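Local coordinates for gala protein type 1, 3 or 4 (Legionella pneumophila subsp. pneumophila, PDB 4XA9) that is a leucine-rich-repeat effector that forms a complex with the N-terminal domain of the effector RavJ and may bind small GTPases and activate their GTPase activity, at residues A[16-20]-A[44-49]; A[35-40]-A[63-69]; A[223-227]-A[243-247]. One frame throughout, in Å; residues are numbered along the deposited sequence.

Contact 1: residues A[16-20]-A[44-49]; sequences NLNQL and AITSLD
Two neighbouring parallel strands meet here, 19-20 and 47-49, each entered through a loop. Leu20 pairs with Leu48 at a CA-CA distance of 5.0 Å. Two backbone bonds flank Leu48: Leu20 N donates to Ser47 O at 3.1 Å, and Asp49 N donates to Leu20 O at 2.9 Å, both nearly straight. The other edge of 47-49 is satisfied too, since Leu48 bonds through its backbone to Ser71 and Asn73 of the next strand. Asn18 has left-handed backbone angles (52/53) and forms a G1 beta bulge with Gln19, both facing Asp14. This places Asn18 O 3.5 Å from Ile45 CA, in a CA-H...O contact. Ser47 OG lies 3.2 Å from Asn18 O, at best a weak bond. Asp49 OD1 is bonded to Ser51 OG, beyond the pair. Leu20 and Leu48, both tp rotamers, lie on one face of the sheet. Leu20 CB meets Leu48 CD1 at 3.8 Å and Ile45 CG2 at 3.9 Å. Leu20 and Ile45 also touch helix 32-41, which covers this face. Strand 19-21, that helix and strand 47-49 make a beta-alpha-beta unit, the repeating step of a leucine-rich-repeat solenoid.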
ATOM      1  N   ASN A  16     -21.030  16.364  -9.448  1.00 22.18           N
ATOM      2  CA  ASN A  16     -20.203  17.555  -9.400  1.00 24.76           C
ATOM      3  C   ASN A  16     -18.875  17.308 -10.095  1.00 23.71           C
ATOM      4  O   ASN A  16     -18.313  18.211 -10.715  1.00 23.45           O
ATOM      5  CB  ASN A  16     -19.985  18.000  -7.959  1.00 28.93           C
ATOM      6  CG  ASN A  16     -21.272  18.446  -7.297  1.00 40.53           C
ATOM      7  OD1 ASN A  16     -21.792  17.773  -6.407  1.00 50.73           O
ATOM      8  ND2 ASN A  16     -21.796  19.585  -7.729  1.00 40.46           N
ATOM      9  N   LEU A  17     -18.394  16.072 -10.005  1.00 20.24           N
ATOM     10  CA  LEU A  17     -17.103  15.703 -10.564  1.00 23.00           C
ATOM     11  C   LEU A  17     -17.233  14.854 -11.830  1.00 24.33           C
ATOM     12  O   LEU A  17     -16.226  14.537 -12.463  1.00 25.66           O
ATOM     13  CB  LEU A  17     -16.273  14.947  -9.522  1.00 25.96           C
ATOM     14  CG  LEU A  17     -15.913  15.716  -8.249  1.00 26.98           C
ATOM     15  CD1 LEU A  17     -15.134  14.830  -7.302  1.00 26.92           C
ATOM     16  CD2 LEU A  17     -15.118  16.958  -8.607  1.00 29.49           C
ATOM     17  N   ASN A  18     -18.462  14.491 -12.189  1.00 21.60           N
ATOM     18  CA  ASN A  18     -18.705  13.615 -13.335  1.00 20.39           C
ATOM     19  C   ASN A  18     -17.856  12.361 -13.232  1.00 19.51           C
ATOM     20  O   ASN A  18     -17.122  11.981 -14.149  1.00 19.38           O
ATOM     21  CB  ASN A  18     -18.444  14.357 -14.645  1.00 19.63           C
ATOM     22  CG  ASN A  18     -19.595  15.260 -15.022  1.00 21.19           C
ATOM     23  OD1 ASN A  18     -20.755  14.905 -14.817  1.00 21.79           O
ATOM     24  ND2 ASN A  18     -19.288  16.433 -15.567  1.00 20.82           N
ATOM     25  N   GLN A  19     -17.983  11.730 -12.080  1.00 18.46           N
ATOM     26  CA  GLN A  19     -17.165  10.603 -11.691  1.00 19.61           C
ATOM     27  C   GLN A  19     -18.093   9.517 -11.174  1.00 20.92           C
ATOM     28  O   GLN A  19     -19.031   9.807 -10.427  1.00 18.46           O
ATOM     29  CB  GLN A  19     -16.149  11.038 -10.624  1.00 25.06           C
ATOM     30  CG  GLN A  19     -15.817   9.989  -9.577  1.00 31.82           C
ATOM     31  CD  GLN A  19     -14.646   9.141  -9.987  1.00 38.17           C
ATOM     32  OE1 GLN A  19     -14.074   9.341 -11.058  1.00 39.52           O
ATOM     33  NE2 GLN A  19     -14.275   8.189  -9.139  1.00 41.27           N
ATOM     34  N   LEU A  20     -17.864   8.280 -11.601  1.00 18.40           N
ATOM     35  CA  LEU A  20     -18.644   7.150 -11.108  1.00 18.19           C
ATOM     36  C   LEU A  20     -17.746   6.234 -10.292  1.00 16.03           C
ATOM     37  O   LEU A  20     -16.766   5.708 -10.814  1.00 17.70           O
ATOM     38  CB  LEU A  20     -19.289   6.377 -12.268  1.00 13.86           C
ATOM     39  CG  LEU A  20     -20.156   5.156 -11.933  1.00 14.43           C
ATOM     40  CD1 LEU A  20     -21.275   5.505 -10.946  1.00 12.41           C
ATOM     41  CD2 LEU A  20     -20.740   4.541 -13.216  1.00 15.07           C
ATOM     42  N   ALA A  44     -20.988  12.500 -19.969  1.00 21.18           N
ATOM     43  CA  ALA A  44     -20.107  13.419 -19.252  1.00 20.52           C
ATOM     44  C   ALA A  44     -19.225  12.690 -18.232  1.00 19.10           C
ATOM     45  O   ALA A  44     -18.195  13.217 -17.809  1.00 17.82           O
ATOM     46  CB  ALA A  44     -20.920  14.497 -18.572  1.00 19.19           C
ATOM     47  N   ILE A  45     -19.623  11.486 -17.828  1.00 18.31           N
ATOM     48  CA  ILE A  45     -18.788  10.699 -16.920  1.00 17.60           C
ATOM     49  C   ILE A  45     -17.566  10.179 -17.684  1.00 19.76           C
ATOM     50  O   ILE A  45     -17.689   9.280 -18.513  1.00 19.52           O
ATOM     51  CB  ILE A  45     -19.552   9.511 -16.304  1.00 16.76           C
ATOM     52  CG1 ILE A  45     -20.866   9.984 -15.677  1.00 18.05           C
ATOM     53  CG2 ILE A  45     -18.688   8.819 -15.261  1.00 15.07           C
ATOM     54  CD1 ILE A  45     -21.698   8.875 -15.063  1.00 16.48           C
ATOM     55  N   THR A  46     -16.395  10.752 -17.422  1.00 15.62           N
ATOM     56  CA  THR A  46     -15.194  10.351 -18.154  1.00 13.39           C
ATOM     57  C   THR A  46     -14.159   9.782 -17.201  1.00 16.92           C
ATOM     58  O   THR A  46     -13.050   9.426 -17.598  1.00 15.57           O
ATOM     59  CB  THR A  46     -14.599  11.531 -18.943  1.00 14.72           C
ATOM     60  OG1 THR A  46     -14.282  12.599 -18.046  1.00 15.81           O
ATOM     61  CG2 THR A  46     -15.618  12.038 -19.965  1.00 16.66           C
ATOM     62  N   SER A  47     -14.535   9.704 -15.933  1.00 17.62           N
ATOM     63  CA  SER A  47     -13.669   9.120 -14.919  0.66 18.93           C
ATOM     64  C   SER A  47     -14.426   8.042 -14.151  1.00 18.16           C
ATOM     65  O   SER A  47     -15.540   8.267 -13.665  1.00 16.23           O
ATOM     66  CB  SER A  47     -13.137  10.199 -13.974  0.66 19.44           C
ATOM     67  OG  SER A  47     -14.190  10.958 -13.406  0.66 21.45           O
ATOM     68  N   LEU A  48     -13.816   6.869 -14.054  1.00 17.28           N
ATOM     69  CA  LEU A  48     -14.491   5.711 -13.483  1.00 16.11           C
ATOM     70  C   LEU A  48     -13.614   4.939 -12.506  1.00 14.97           C
ATOM     71  O   LEU A  48     -12.468   4.632 -12.814  1.00 13.24           O
ATOM     72  CB  LEU A  48     -14.938   4.791 -14.615  1.00 14.70           C
ATOM     73  CG  LEU A  48     -15.596   3.464 -14.249  1.00 18.64           C
ATOM     74  CD1 LEU A  48     -16.939   3.711 -13.584  1.00 15.48           C
ATOM     75  CD2 LEU A  48     -15.760   2.607 -15.499  1.00 16.95           C
ATOM     76  N   ASP A  49     -14.160   4.619 -11.335  1.00 13.75           N
ATOM     77  CA  ASP A  49     -13.454   3.797 -10.356  1.00 16.80           C
ATOM     78  C   ASP A  49     -14.156   2.442 -10.156  1.00 17.50           C
ATOM     79  O   ASP A  49     -15.234   2.361  -9.565  1.00 17.93           O
ATOM     80  CB  ASP A  49     -13.325   4.565  -9.037  1.00 15.32           C
ATOM     81  CG  ASP A  49     -12.616   3.770  -7.943  1.00 22.89           C
ATOM     82  OD1 ASP A  49     -12.086   2.668  -8.213  1.00 23.50           O
ATOM     83  OD2 ASP A  49     -12.556   4.289  -6.807  1.00 25.28           O
TER

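Contact 2: residues A[35-40]-A[63-69]; sequences LCEFLQ and FVNKTSV
Residues 35-40 of helix 32-41 lie against 63-69, joining that helix to the helix-to-strand loop of the next repeat. The loop starts with a type II beta turn from Phe63 to Lys66, with Asn65 at 60/28 and Lys66 N bonded to Phe63 O at 3.2 Å. Nearest CA pairs are Cys36 with Lys66 at 6.4 Å and Gln40 with Thr67 at 6.1 Å. Leu35, Cys36 and Leu39 point their CA-to-CB bonds toward the loop, and all three meet the Phe63 ring. Leu35 CD2 is 4.4 Å from Phe63 CD1. Cys36 (m) projects SG between Phe63 and Lys66, with SG 3.8 Å from both Phe63 CD1 and Lys66 CB. Cys36 SG makes an oblique sulfur-aromatic contact, 5.0 Å from the Phe63 ring centroid. Leu39 CD1 reaches the ring edge, 4.1 Å from Phe63 CE1, and lies 4.2 Å from Val69 CG2. The methyl Thr67 CG2 packs against Cys36 and Leu39, 3.8 Å from Leu39 CB and 4.3 Å from Cys36 CA. Thr67 OG1 accepts from Val69 N at 3.2 Å, forming an ST turn. Gln40 NE2 donates to Lys66 O at 3.0 Å. Lys66 NZ turns back to Leu62 O. The chemistry is thus mainly apolar, with a single directional bond at its exposed margin.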
ATOM      1  N   LEU A  35     -23.284  -1.464 -16.507  1.00 17.92           N
ATOM      2  CA  LEU A  35     -22.377  -0.344 -16.278  1.00 18.74           C
ATOM      3  C   LEU A  35     -22.193   0.525 -17.531  1.00 21.63           C
ATOM      4  O   LEU A  35     -22.364   1.747 -17.481  1.00 19.54           O
ATOM      5  CB  LEU A  35     -21.018  -0.864 -15.810  1.00 19.83           C
ATOM      6  CG  LEU A  35     -19.905   0.178 -15.767  1.00 21.49           C
ATOM      7  CD1 LEU A  35     -20.214   1.215 -14.691  1.00 17.05           C
ATOM      8  CD2 LEU A  35     -18.556  -0.487 -15.530  1.00 22.02           C
ATOM      9  N   CYS A  36     -21.850  -0.109 -18.652  1.00 17.72           N
ATOM     10  CA  CYS A  36     -21.595   0.627 -19.889  1.00 20.67           C
ATOM     11  C   CYS A  36     -22.847   1.317 -20.407  1.00 23.49           C
ATOM     12  O   CYS A  36     -22.772   2.398 -20.990  1.00 20.13           O
ATOM     13  CB  CYS A  36     -21.031  -0.302 -20.963  1.00 19.48           C
ATOM     14  SG  CYS A  36     -19.379  -0.922 -20.570  1.00 24.46           S
ATOM     15  N   GLU A  37     -23.997   0.688 -20.195  1.00 22.44           N
ATOM     16  CA  GLU A  37     -25.260   1.289 -20.581  1.00 24.38           C
ATOM     17  C   GLU A  37     -25.477   2.589 -19.828  1.00 20.56           C
ATOM     18  O   GLU A  37     -25.854   3.607 -20.410  1.00 21.36           O
ATOM     19  CB  GLU A  37     -26.418   0.330 -20.314  1.00 28.01           C
ATOM     20  CG  GLU A  37     -27.179  -0.028 -21.550  1.00 30.89           C
ATOM     21  CD  GLU A  37     -28.502  -0.693 -21.249  1.00 29.74           C
ATOM     22  OE1 GLU A  37     -28.629  -1.333 -20.179  1.00 27.43           O
ATOM     23  OE2 GLU A  37     -29.415  -0.555 -22.090  1.00 29.98           O
ATOM     24  N   PHE A  38     -25.231   2.552 -18.524  1.00 19.83           N
ATOM     25  CA  PHE A  38     -25.375   3.737 -17.694  1.00 18.96           C
ATOM     26  C   PHE A  38     -24.397   4.832 -18.122  1.00 21.71           C
ATOM     27  O   PHE A  38     -24.761   6.009 -18.172  1.00 22.95           O
ATOM     28  CB  PHE A  38     -25.171   3.379 -16.220  1.00 17.30           C
ATOM     29  CG  PHE A  38     -25.398   4.524 -15.276  1.00 19.11           C
ATOM     30  CD1 PHE A  38     -26.679   4.827 -14.825  1.00 20.43           C
ATOM     31  CD2 PHE A  38     -24.334   5.285 -14.820  1.00 18.81           C
ATOM     32  CE1 PHE A  38     -26.893   5.872 -13.952  1.00 21.48           C
ATOM     33  CE2 PHE A  38     -24.541   6.334 -13.951  1.00 20.46           C
ATOM     34  CZ  PHE A  38     -25.826   6.629 -13.514  1.00 20.73           C
ATOM     35  N   LEU A  39     -23.163   4.444 -18.433  1.00 18.76           N
ATOM     36  CA  LEU A  39     -22.144   5.410 -18.857  1.00 19.05           C
ATOM     37  C   LEU A  39     -22.494   6.022 -20.211  1.00 22.72           C
ATOM     38  O   LEU A  39     -22.259   7.205 -20.435  1.00 19.66           O
ATOM     39  CB  LEU A  39     -20.766   4.753 -18.916  1.00 15.50           C
ATOM     40  CG  LEU A  39     -20.172   4.351 -17.560  1.00 16.96           C
ATOM     41  CD1 LEU A  39     -18.949   3.470 -17.758  1.00 16.51           C
ATOM     42  CD2 LEU A  39     -19.813   5.580 -16.732  1.00 16.83           C
ATOM     43  N   GLN A  40     -23.064   5.218 -21.106  1.00 23.66           N
ATOM     44  CA  GLN A  40     -23.489   5.714 -22.417  1.00 24.82           C
ATOM     45  C   GLN A  40     -24.648   6.700 -22.291  1.00 24.12           C
ATOM     46  O   GLN A  40     -24.775   7.625 -23.096  1.00 21.52           O
ATOM     47  CB  GLN A  40     -23.877   4.546 -23.325  1.00 23.44           C
ATOM     48  CG  GLN A  40     -22.673   3.770 -23.823  1.00 24.67           C
ATOM     49  CD  GLN A  40     -23.042   2.429 -24.408  1.00 28.91           C
ATOM     50  OE1 GLN A  40     -24.143   1.919 -24.180  1.00 31.14           O
ATOM     51  NE2 GLN A  40     -22.122   1.847 -25.174  1.00 27.44           N
ATOM     52  N   PHE A  63     -15.986  -4.025 -21.640  1.00 18.52           N
ATOM     53  CA  PHE A  63     -15.902  -2.613 -21.308  1.00 18.25           C
ATOM     54  C   PHE A  63     -15.221  -1.783 -22.387  1.00 19.47           C
ATOM     55  O   PHE A  63     -15.628  -0.655 -22.665  1.00 20.60           O
ATOM     56  CB  PHE A  63     -15.155  -2.419 -19.988  1.00 19.02           C
ATOM     57  CG  PHE A  63     -14.936  -0.982 -19.638  1.00 18.83           C
ATOM     58  CD1 PHE A  63     -15.953  -0.244 -19.051  1.00 20.22           C
ATOM     59  CD2 PHE A  63     -13.725  -0.364 -19.901  1.00 21.05           C
ATOM     60  CE1 PHE A  63     -15.769   1.082 -18.732  1.00 25.67           C
ATOM     61  CE2 PHE A  63     -13.531   0.969 -19.585  1.00 25.27           C
ATOM     62  CZ  PHE A  63     -14.553   1.695 -19.002  1.00 26.72           C
ATOM     63  N   VAL A  64     -14.169  -2.338 -22.977  1.00 20.79           N
ATOM     64  CA  VAL A  64     -13.279  -1.559 -23.836  1.00 18.67           C
ATOM     65  C   VAL A  64     -13.978  -0.994 -25.072  1.00 18.56           C
ATOM     66  O   VAL A  64     -14.741  -1.693 -25.752  1.00 16.83           O
ATOM     67  CB  VAL A  64     -12.063  -2.408 -24.243  1.00 22.99           C
ATOM     68  CG1 VAL A  64     -11.310  -1.772 -25.401  1.00 25.20           C
ATOM     69  CG2 VAL A  64     -11.134  -2.572 -23.034  1.00 24.31           C
ATOM     70  N   ASN A  65     -13.731   0.295 -25.322  1.00 18.04           N
ATOM     71  CA  ASN A  65     -14.292   1.021 -26.462  1.00 21.00           C
ATOM     72  C   ASN A  65     -15.821   1.067 -26.465  1.00 24.57           C
ATOM     73  O   ASN A  65     -16.445   1.182 -27.520  1.00 23.80           O
ATOM     74  CB  ASN A  65     -13.769   0.419 -27.772  1.00 20.13           C
ATOM     75  CG  ASN A  65     -12.293   0.709 -27.985  1.00 19.91           C
ATOM     76  OD1 ASN A  65     -11.838   1.825 -27.745  1.00 18.57           O
ATOM     77  ND2 ASN A  65     -11.535  -0.303 -28.401  1.00 17.47           N
ATOM     78  N   LYS A  66     -16.416   0.995 -25.277  1.00 24.12           N
ATOM     79  CA  LYS A  66     -17.864   1.131 -25.122  1.00 26.81           C
ATOM     80  C   LYS A  66     -18.239   2.556 -24.741  1.00 22.96           C
ATOM     81  O   LYS A  66     -19.342   3.011 -25.021  1.00 19.31           O
ATOM     82  CB  LYS A  66     -18.391   0.168 -24.051  1.00 28.49           C
ATOM     83  CG  LYS A  66     -18.370  -1.288 -24.449  1.00 30.19           C
ATOM     84  CD  LYS A  66     -19.618  -1.640 -25.237  1.00 32.34           C
ATOM     85  CE  LYS A  66     -19.552  -3.059 -25.786  1.00 34.39           C
ATOM     86  NZ  LYS A  66     -19.494  -4.081 -24.710  1.00 34.08           N
ATOM     87  N   THR A  67     -17.314   3.240 -24.076  1.00 17.65           N
ATOM     88  CA  THR A  67     -17.598   4.523 -23.444  1.00 21.35           C
ATOM     89  C   THR A  67     -16.498   5.538 -23.745  1.00 24.07           C
ATOM     90  O   THR A  67     -15.492   5.202 -24.365  1.00 24.29           O
ATOM     91  CB  THR A  67     -17.719   4.382 -21.909  1.00 19.02           C
ATOM     92  OG1 THR A  67     -16.415   4.218 -21.340  1.00 17.03           O
ATOM     93  CG2 THR A  67     -18.576   3.173 -21.537  1.00 20.45           C
ATOM     94  N   SER A  68     -16.684   6.772 -23.286  1.00 24.99           N
ATOM     95  CA  SER A  68     -15.670   7.806 -23.465  0.53 26.40           C
ATOM     96  C   SER A  68     -14.862   8.025 -22.183  1.00 24.95           C
ATOM     97  O   SER A  68     -14.206   9.058 -22.017  1.00 23.94           O
ATOM     98  CB  SER A  68     -16.315   9.118 -23.921  0.53 26.79           C
ATOM     99  OG  SER A  68     -16.886   8.976 -25.212  0.53 26.62           O
ATOM    100  N   VAL A  69     -14.915   7.049 -21.280  1.00 16.64           N
ATOM    101  CA  VAL A  69     -14.107   7.085 -20.066  1.00 17.58           C
ATOM    102  C   VAL A  69     -12.624   7.169 -20.421  1.00 16.49           C
ATOM    103  O   VAL A  69     -12.115   6.345 -21.181  1.00 15.23           O
ATOM    104  CB  VAL A  69     -14.366   5.848 -19.195  1.00 18.98           C
ATOM    105  CG1 VAL A  69     -13.245   5.661 -18.171  1.00 20.20           C
ATOM    106  CG2 VAL A  69     -15.718   5.974 -18.506  1.00 15.64           C
TER

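Contact 3: residues A[223-227]-A[243-247]; sequences TAAGK and GNPIE
Ile246, Thr223 and Ala224 lose the most surface in this small contact between the start of helix 224-230 and the last modelled residues, 243-247. Thr223 and Ile246 are the nearest CA pair, 4.5 Å apart. Ile246, in an mt rotamer, sets its CG2 3.9 Å from both Ala224 CA and Ala224 CB. Ile246 CG2 is also 3.9 Å from Lys227 CD, so the extended lysine chain adds to the apolar patch, while Lys227 NZ makes a salt bridge with Glu231. Thr223 is the helix N-cap. Thr223 OG1 accepts from Ala225 N at 3.2 Å and is also bonded to Asp200. Thr223 CA rests 3.7 Å from Pro245 O. Pro245 (-74/70) centres an inverse gamma turn in which Ile246 N bonds to Asn244 O at 2.7 Å. Asn244 turns inward and is bonded to Leu217, Asn220, Ile222 and Leu241, tying this turn to the preceding repeat. One water, 2.8 Å from Ala224 N and 2.9 Å from Glu247 N, accepts from both. No direct hydrogen bond crosses between the segments. Their chemistry implies a light association of methyl and methylene groups plus a water bridge, at the C-terminal end of the modelled solenoid.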
ATOM      1  N   THR A 223      22.723   7.585   5.130  1.00 21.39           N
ATOM      2  CA  THR A 223      23.127   8.080   6.445  1.00 21.83           C
ATOM      3  C   THR A 223      23.069   9.604   6.475  1.00 22.50           C
ATOM      4  O   THR A 223      22.601  10.226   5.526  1.00 22.51           O
ATOM      5  CB  THR A 223      24.551   7.619   6.822  1.00 24.65           C
ATOM      6  OG1 THR A 223      25.519   8.354   6.060  1.00 22.79           O
ATOM      7  CG2 THR A 223      24.722   6.129   6.562  1.00 24.04           C
ATOM      8  N   ALA A 224      23.542  10.202   7.567  1.00 22.01           N
ATOM      9  CA  ALA A 224      23.557  11.658   7.686  1.00 22.61           C
ATOM     10  C   ALA A 224      24.492  12.290   6.656  1.00 20.25           C
ATOM     11  O   ALA A 224      24.300  13.436   6.254  1.00 21.78           O
ATOM     12  CB  ALA A 224      23.961  12.077   9.089  1.00 24.17           C
ATOM     13  N   ALA A 225      25.504  11.537   6.236  1.00 17.38           N
ATOM     14  CA  ALA A 225      26.445  12.017   5.232  1.00 20.50           C
ATOM     15  C   ALA A 225      25.732  12.183   3.897  1.00 21.52           C
ATOM     16  O   ALA A 225      25.881  13.205   3.226  1.00 21.82           O
ATOM     17  CB  ALA A 225      27.626  11.060   5.099  1.00 22.62           C
ATOM     18  N   GLY A 226      24.950  11.172   3.524  1.00 19.62           N
ATOM     19  CA  GLY A 226      24.157  11.220   2.308  1.00 19.13           C
ATOM     20  C   GLY A 226      23.128  12.333   2.361  1.00 21.24           C
ATOM     21  O   GLY A 226      22.905  13.036   1.378  1.00 22.00           O
ATOM     22  N   LYS A 227      22.496  12.493   3.518  1.00 20.54           N
ATOM     23  CA  LYS A 227      21.535  13.570   3.716  0.51 22.34           C
ATOM     24  C   LYS A 227      22.195  14.920   3.466  1.00 22.44           C
ATOM     25  O   LYS A 227      21.629  15.784   2.798  1.00 20.05           O
ATOM     26  CB  LYS A 227      20.949  13.517   5.128  0.51 23.46           C
ATOM     27  CG  LYS A 227      20.150  14.751   5.523  0.51 26.87           C
ATOM     28  CD  LYS A 227      19.660  14.645   6.961  0.51 29.38           C
ATOM     29  CE  LYS A 227      19.062  15.956   7.448  0.51 29.69           C
ATOM     30  NZ  LYS A 227      17.890  16.370   6.632  0.51 29.98           N
ATOM     31  N   GLY A 243      12.899   7.450   7.733  1.00 20.60           N
ATOM     32  CA  GLY A 243      13.093   6.017   7.858  1.00 22.28           C
ATOM     33  C   GLY A 243      14.482   5.518   7.508  1.00 23.39           C
ATOM     34  O   GLY A 243      14.772   4.329   7.656  1.00 25.37           O
ATOM     35  N   ASN A 244      15.339   6.418   7.035  1.00 23.31           N
ATOM     36  CA  ASN A 244      16.755   6.104   6.836  1.00 22.92           C
ATOM     37  C   ASN A 244      17.528   6.175   8.151  1.00 24.49           C
ATOM     38  O   ASN A 244      17.156   6.934   9.050  1.00 22.78           O
ATOM     39  CB  ASN A 244      17.396   7.059   5.820  1.00 22.04           C
ATOM     40  CG  ASN A 244      16.928   6.806   4.410  1.00 21.04           C
ATOM     41  OD1 ASN A 244      17.408   5.888   3.745  1.00 20.26           O
ATOM     42  ND2 ASN A 244      15.997   7.629   3.935  1.00 18.45           N
ATOM     43  N   PRO A 245      18.614   5.389   8.268  1.00 27.58           N
ATOM     44  CA  PRO A 245      19.442   5.421   9.483  1.00 28.36           C
ATOM     45  C   PRO A 245      20.291   6.689   9.561  1.00 27.62           C
ATOM     46  O   PRO A 245      21.513   6.639   9.415  1.00 28.22           O
ATOM     47  CB  PRO A 245      20.324   4.178   9.339  1.00 29.86           C
ATOM     48  CG  PRO A 245      20.442   3.977   7.862  1.00 30.27           C
ATOM     49  CD  PRO A 245      19.108   4.403   7.288  1.00 28.80           C
ATOM     50  N   ILE A 246      19.636   7.819   9.789  1.00 28.72           N
ATOM     51  CA  ILE A 246      20.308   9.111   9.849  1.00 31.30           C
ATOM     52  C   ILE A 246      20.666   9.485  11.291  1.00 36.95           C
ATOM     53  O   ILE A 246      19.835   9.368  12.186  1.00 34.04           O
ATOM     54  CB  ILE A 246      19.424  10.212   9.225  1.00 30.53           C
ATOM     55  CG1 ILE A 246      19.114   9.872   7.761  1.00 30.04           C
ATOM     56  CG2 ILE A 246      20.077  11.583   9.367  1.00 27.53           C
ATOM     57  CD1 ILE A 246      18.212  10.874   7.057  1.00 31.15           C
ATOM     58  N   GLU A 247      21.905   9.929  11.494  1.00 45.84           N
ATOM     59  CA  GLU A 247      22.431  10.290  12.815  1.00 54.69           C
ATOM     60  C   GLU A 247      22.459   9.095  13.758  1.00 57.40           C
ATOM     61  O   GLU A 247      23.532   8.629  14.141  1.00 58.67           O
ATOM     62  CB  GLU A 247      21.619  11.428  13.441  1.00 60.16           C
ATOM     63  CG  GLU A 247      21.676  12.729  12.668  1.00 67.83           C
ATOM     64  CD  GLU A 247      20.683  13.752  13.181  1.00 74.54           C
ATOM     65  OE1 GLU A 247      20.066  13.502  14.239  1.00 76.52           O
ATOM     66  OE2 GLU A 247      20.522  14.805  12.528  1.00 76.82           O
TER
HETATM   67  O   HOH W   1      24.175   8.959  10.033  1.00 27.29           O

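Overall arrangement
Contacts 1 and 2 lie near the N-terminal end of the solenoid, their centres about 12 Å apart. Helix 32-41 of contact 2 lies in the chain between strands 19-21 and 47-49 of contact 1 and packs on them. They share one apolar core: Leu48 CD2 meets Phe63 CE1 at 3.6 Å, and Ile45 CG2 meets Leu39 CD2 at 3.7 Å. Contact 1 joins strands through backbone bonds and is partly buried. Contact 2 is more buried and relies mainly on side-chain packing. Contact 3 is a surface contact on the opposite side of the chain's centre, its centre about 43 Å from that of contact 1. There apolar contacts and one water bridge join the segments, with no direct hydrogen bond.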